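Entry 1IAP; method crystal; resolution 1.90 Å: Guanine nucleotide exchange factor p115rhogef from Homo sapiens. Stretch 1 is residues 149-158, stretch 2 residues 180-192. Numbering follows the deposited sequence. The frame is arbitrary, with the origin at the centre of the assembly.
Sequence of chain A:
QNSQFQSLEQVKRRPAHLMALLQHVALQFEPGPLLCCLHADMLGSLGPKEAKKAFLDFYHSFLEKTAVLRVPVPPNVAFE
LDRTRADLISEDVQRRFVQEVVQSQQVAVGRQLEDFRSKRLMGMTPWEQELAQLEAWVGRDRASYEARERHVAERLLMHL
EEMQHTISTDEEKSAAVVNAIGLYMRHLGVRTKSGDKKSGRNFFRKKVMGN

Stretch 1 (149-158) ERHVAERLLM
Stretch 2 (180-192) AIGLYMRHLGVRT

Residues 149-158 lie within a continuous helix (phi/psi near -62/-42); 180-186 are helical, and the chain from Leu188 is loop or turn. The helices run nearly antiparallel, at 169°, with axes 11.5 Å apart at closest approach. Leu188 (-92/6) and Gly189 (86/7) form a turn in which Val190 N donates to Met185 O (2.9 Å); Val190 (-84/114) and Arg191 (-68/133) are extended. Val190 CA lies 5.3 Å from Arg150 CA. Gly189 suits its left-handed backbone: a CB would jam against the preceding carbonyl and lie 3.0 Å from Arg150 NE.

Between the helices, Leu157 (t, p) places CD1 3.7 Å from Ile181 CG2 (Ile181 m, t) and CD2 4.0 Å from Met185 CB (Met185 m, m, chi3 138°). Ala153 CB lies 3.9 Å from Val190 CG2 (Val190 t), while Val190 CG1 packs 3.4 Å from Glu154 CG. These five apolar residues are buried, as suits their side chains. Arg150 (m, t, t, chi4 102°) donates from NE to Leu188 O (3.2 Å), at the guanidinium edge. Glu154 OE2 (m, t, chi3 6°) accepts from Arg191 N (3.1 Å) and salt-bridges Arg191 NH1 (3.5 Å), although Arg191 (m, t, t, chi4 98°) is poorly ordered. One water donates to Glu154 O (2.9 Å) and Arg191 O (3.2 Å). Summed over both sides, 463 Å² is buried.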

# COMPACT_ATOMS: atom_id res chain seq x y z
N GLU A 149 -3.32 -7.98 15.82
CA GLU A 149 -2.93 -6.95 14.86
C GLU A 149 -4.06 -6.72 13.85
O GLU A 149 -4.43 -5.59 13.58
CB GLU A 149 -1.68 -7.35 14.08
CG GLU A 149 -0.40 -7.47 14.88
CD GLU A 149 0.78 -7.71 13.97
OE1 GLU A 149 0.92 -8.83 13.45
OE2 GLU A 149 1.57 -6.77 13.74
N ARG A 150 -4.59 -7.82 13.31
CA ARG A 150 -5.68 -7.73 12.33
C ARG A 150 -6.93 -7.09 12.93
O ARG A 150 -7.66 -6.39 12.23
CB ARG A 150 -6.04 -9.12 11.78
CG ARG A 150 -4.91 -9.83 11.09
CD ARG A 150 -5.40 -11.11 10.43
NE ARG A 150 -4.29 -11.96 10.00
CZ ARG A 150 -3.87 -13.03 10.66
NH1 ARG A 150 -4.49 -13.40 11.78
NH2 ARG A 150 -2.84 -13.73 10.22
N HIS A 151 -7.18 -7.34 14.21
CA HIS A 151 -8.35 -6.77 14.88
C HIS A 151 -8.24 -5.25 14.93
O HIS A 151 -9.19 -4.54 14.59
CB HIS A 151 -8.49 -7.33 16.30
CG HIS A 151 -9.72 -6.88 17.02
ND1 HIS A 151 -9.71 -5.89 17.98
CD2 HIS A 151 -11.01 -7.28 16.91
CE1 HIS A 151 -10.93 -5.70 18.44
NE2 HIS A 151 -11.74 -6.53 17.81
N VAL A 152 -7.08 -4.78 15.36
CA VAL A 152 -6.81 -3.34 15.46
C VAL A 152 -6.87 -2.68 14.09
O VAL A 152 -7.49 -1.63 13.92
CB VAL A 152 -5.41 -3.10 16.10
CG1 VAL A 152 -4.98 -1.63 15.97
CG2 VAL A 152 -5.45 -3.52 17.57
N ALA A 153 -6.22 -3.30 13.11
CA ALA A 153 -6.20 -2.78 11.75
C ALA A 153 -7.61 -2.62 11.20
O ALA A 153 -7.91 -1.65 10.51
CB ALA A 153 -5.37 -3.68 10.84
N GLU A 154 -8.49 -3.58 11.50
CA GLU A 154 -9.87 -3.51 11.03
C GLU A 154 -10.56 -2.25 11.54
O GLU A 154 -11.22 -1.53 10.78
CB GLU A 154 -10.64 -4.76 11.47
CG GLU A 154 -10.24 -6.00 10.69
CD GLU A 154 -10.80 -7.29 11.25
OE1 GLU A 154 -11.63 -7.25 12.19
OE2 GLU A 154 -10.41 -8.36 10.74
N ARG A 155 -10.36 -1.94 12.82
CA ARG A 155 -10.96 -0.76 13.40
C ARG A 155 -10.38 0.50 12.75
O ARG A 155 -11.11 1.47 12.51
CB ARG A 155 -10.74 -0.72 14.91
CG ARG A 155 -11.30 0.54 15.55
CD ARG A 155 -11.30 0.48 17.07
NE ARG A 155 -11.60 1.78 17.65
CZ ARG A 155 -10.70 2.58 18.21
NH1 ARG A 155 -9.43 2.21 18.26
NH2 ARG A 155 -11.07 3.75 18.72
N LEU A 156 -9.07 0.50 12.49
CA LEU A 156 -8.43 1.66 11.88
C LEU A 156 -8.93 1.83 10.45
O LEU A 156 -9.14 2.95 10.00
CB LEU A 156 -6.91 1.54 11.90
CG LEU A 156 -6.21 1.20 13.22
CD1 LEU A 156 -4.75 1.64 13.14
CD2 LEU A 156 -6.90 1.85 14.40
N LEU A 157 -9.14 0.72 9.74
CA LEU A 157 -9.64 0.78 8.36
C LEU A 157 -11.06 1.35 8.34
O LEU A 157 -11.40 2.18 7.49
CB LEU A 157 -9.63 -0.61 7.72
CG LEU A 157 -10.07 -0.70 6.25
CD1 LEU A 157 -9.30 0.32 5.41
CD2 LEU A 157 -9.83 -2.11 5.72
N MET A 158 -11.89 0.90 9.28
CA MET A 158 -13.26 1.37 9.36
C MET A 158 -13.26 2.87 9.59
O MET A 158 -14.03 3.61 8.97
CB MET A 158 -14.00 0.65 10.50
CG MET A 158 -15.43 1.12 10.71
SD MET A 158 -16.26 0.23 12.04
CE MET A 158 -16.83 -1.23 11.16
N ALA A 180 -8.03 0.82 -2.71
CA ALA A 180 -6.66 0.34 -2.75
C ALA A 180 -6.20 -0.21 -1.41
O ALA A 180 -5.60 -1.29 -1.34
CB ALA A 180 -5.72 1.45 -3.22
N ILE A 181 -6.48 0.53 -0.33
CA ILE A 181 -6.09 0.07 1.00
C ILE A 181 -6.91 -1.17 1.34
O ILE A 181 -6.37 -2.16 1.83
CB ILE A 181 -6.30 1.18 2.06
CG1 ILE A 181 -5.29 2.31 1.82
CG2 ILE A 181 -6.12 0.63 3.47
CD1 ILE A 181 -5.58 3.59 2.58
N GLY A 182 -8.20 -1.14 1.01
CA GLY A 182 -9.06 -2.28 1.28
C GLY A 182 -8.55 -3.55 0.64
O GLY A 182 -8.49 -4.60 1.28
N LEU A 183 -8.12 -3.44 -0.62
CA LEU A 183 -7.62 -4.58 -1.37
C LEU A 183 -6.41 -5.21 -0.70
O LEU A 183 -6.36 -6.43 -0.51
CB LEU A 183 -7.27 -4.16 -2.80
CG LEU A 183 -6.88 -5.28 -3.78
CD1 LEU A 183 -8.07 -6.21 -3.98
CD2 LEU A 183 -6.46 -4.68 -5.11
N TYR A 184 -5.44 -4.39 -0.30
CA TYR A 184 -4.24 -4.90 0.34
C TYR A 184 -4.48 -5.44 1.75
O TYR A 184 -3.87 -6.43 2.15
CB TYR A 184 -3.14 -3.84 0.36
CG TYR A 184 -1.82 -4.39 0.82
CD1 TYR A 184 -1.01 -5.13 -0.04
CD2 TYR A 184 -1.39 -4.23 2.14
CE1 TYR A 184 0.19 -5.70 0.40
CE2 TYR A 184 -0.20 -4.79 2.59
CZ TYR A 184 0.58 -5.52 1.71
OH TYR A 184 1.76 -6.07 2.15
N MET A 185 -5.35 -4.78 2.51
CA MET A 185 -5.65 -5.23 3.87
C MET A 185 -6.30 -6.62 3.84
O MET A 185 -6.01 -7.46 4.68
CB MET A 185 -6.57 -4.22 4.57
CG MET A 185 -5.84 -2.99 5.12
SD MET A 185 -4.64 -3.44 6.44
CE MET A 185 -3.24 -2.38 5.98
N ARG A 186 -7.15 -6.84 2.84
CA ARG A 186 -7.82 -8.13 2.67
C ARG A 186 -6.76 -9.21 2.44
O ARG A 186 -6.90 -10.34 2.89
CB ARG A 186 -8.75 -8.03 1.46
CG ARG A 186 -9.82 -9.09 1.36
CD ARG A 186 -10.82 -8.68 0.29
NE ARG A 186 -11.38 -7.36 0.59
CZ ARG A 186 -11.48 -6.36 -0.29
NH1 ARG A 186 -11.07 -6.52 -1.54
NH2 ARG A 186 -11.99 -5.20 0.09
N HIS A 187 -5.66 -8.81 1.79
CA HIS A 187 -4.54 -9.70 1.50
C HIS A 187 -3.82 -10.09 2.80
O HIS A 187 -3.20 -11.14 2.89
CB HIS A 187 -3.57 -9.01 0.54
CG HIS A 187 -2.36 -9.82 0.20
ND1 HIS A 187 -1.12 -9.59 0.77
CD2 HIS A 187 -2.19 -10.85 -0.66
CE1 HIS A 187 -0.25 -10.44 0.28
NE2 HIS A 187 -0.87 -11.22 -0.59
N LEU A 188 -3.90 -9.21 3.80
CA LEU A 188 -3.27 -9.48 5.09
C LEU A 188 -4.24 -10.17 6.05
O LEU A 188 -3.92 -10.37 7.22
CB LEU A 188 -2.76 -8.18 5.72
CG LEU A 188 -1.70 -7.38 4.95
CD1 LEU A 188 -1.34 -6.13 5.74
CD2 LEU A 188 -0.47 -8.24 4.70
N GLY A 189 -5.42 -10.52 5.55
CA GLY A 189 -6.41 -11.19 6.39
C GLY A 189 -7.29 -10.23 7.17
O GLY A 189 -8.08 -10.65 8.01
N VAL A 190 -7.15 -8.94 6.88
CA VAL A 190 -7.93 -7.92 7.56
C VAL A 190 -9.29 -7.77 6.89
O VAL A 190 -9.39 -7.36 5.73
CB VAL A 190 -7.18 -6.56 7.58
CG1 VAL A 190 -8.05 -5.46 8.20
CG2 VAL A 190 -5.88 -6.70 8.35
N ARG A 191 -10.33 -8.14 7.63
CA ARG A 191 -11.70 -8.08 7.13
C ARG A 191 -12.18 -6.65 6.93
O ARG A 191 -11.99 -5.78 7.78
CB ARG A 191 -12.64 -8.82 8.08
CG ARG A 191 -12.23 -10.26 8.34
CD ARG A 191 -13.15 -10.95 9.32
NE ARG A 191 -12.61 -12.24 9.74
CZ ARG A 191 -11.94 -12.44 10.87
NH1 ARG A 191 -11.73 -11.43 11.71
NH2 ARG A 191 -11.48 -13.64 11.17
N THR A 192 -12.79 -6.41 5.77
CA THR A 192 -13.31 -5.10 5.42
C THR A 192 -14.79 -4.98 5.81
O THR A 192 -15.59 -5.83 5.37
CB THR A 192 -13.14 -4.83 3.90
OG1 THR A 192 -11.74 -4.82 3.59
CG2 THR A 192 -13.77 -3.49 3.51
O HOH W 1 -12.59 -2.76 8.51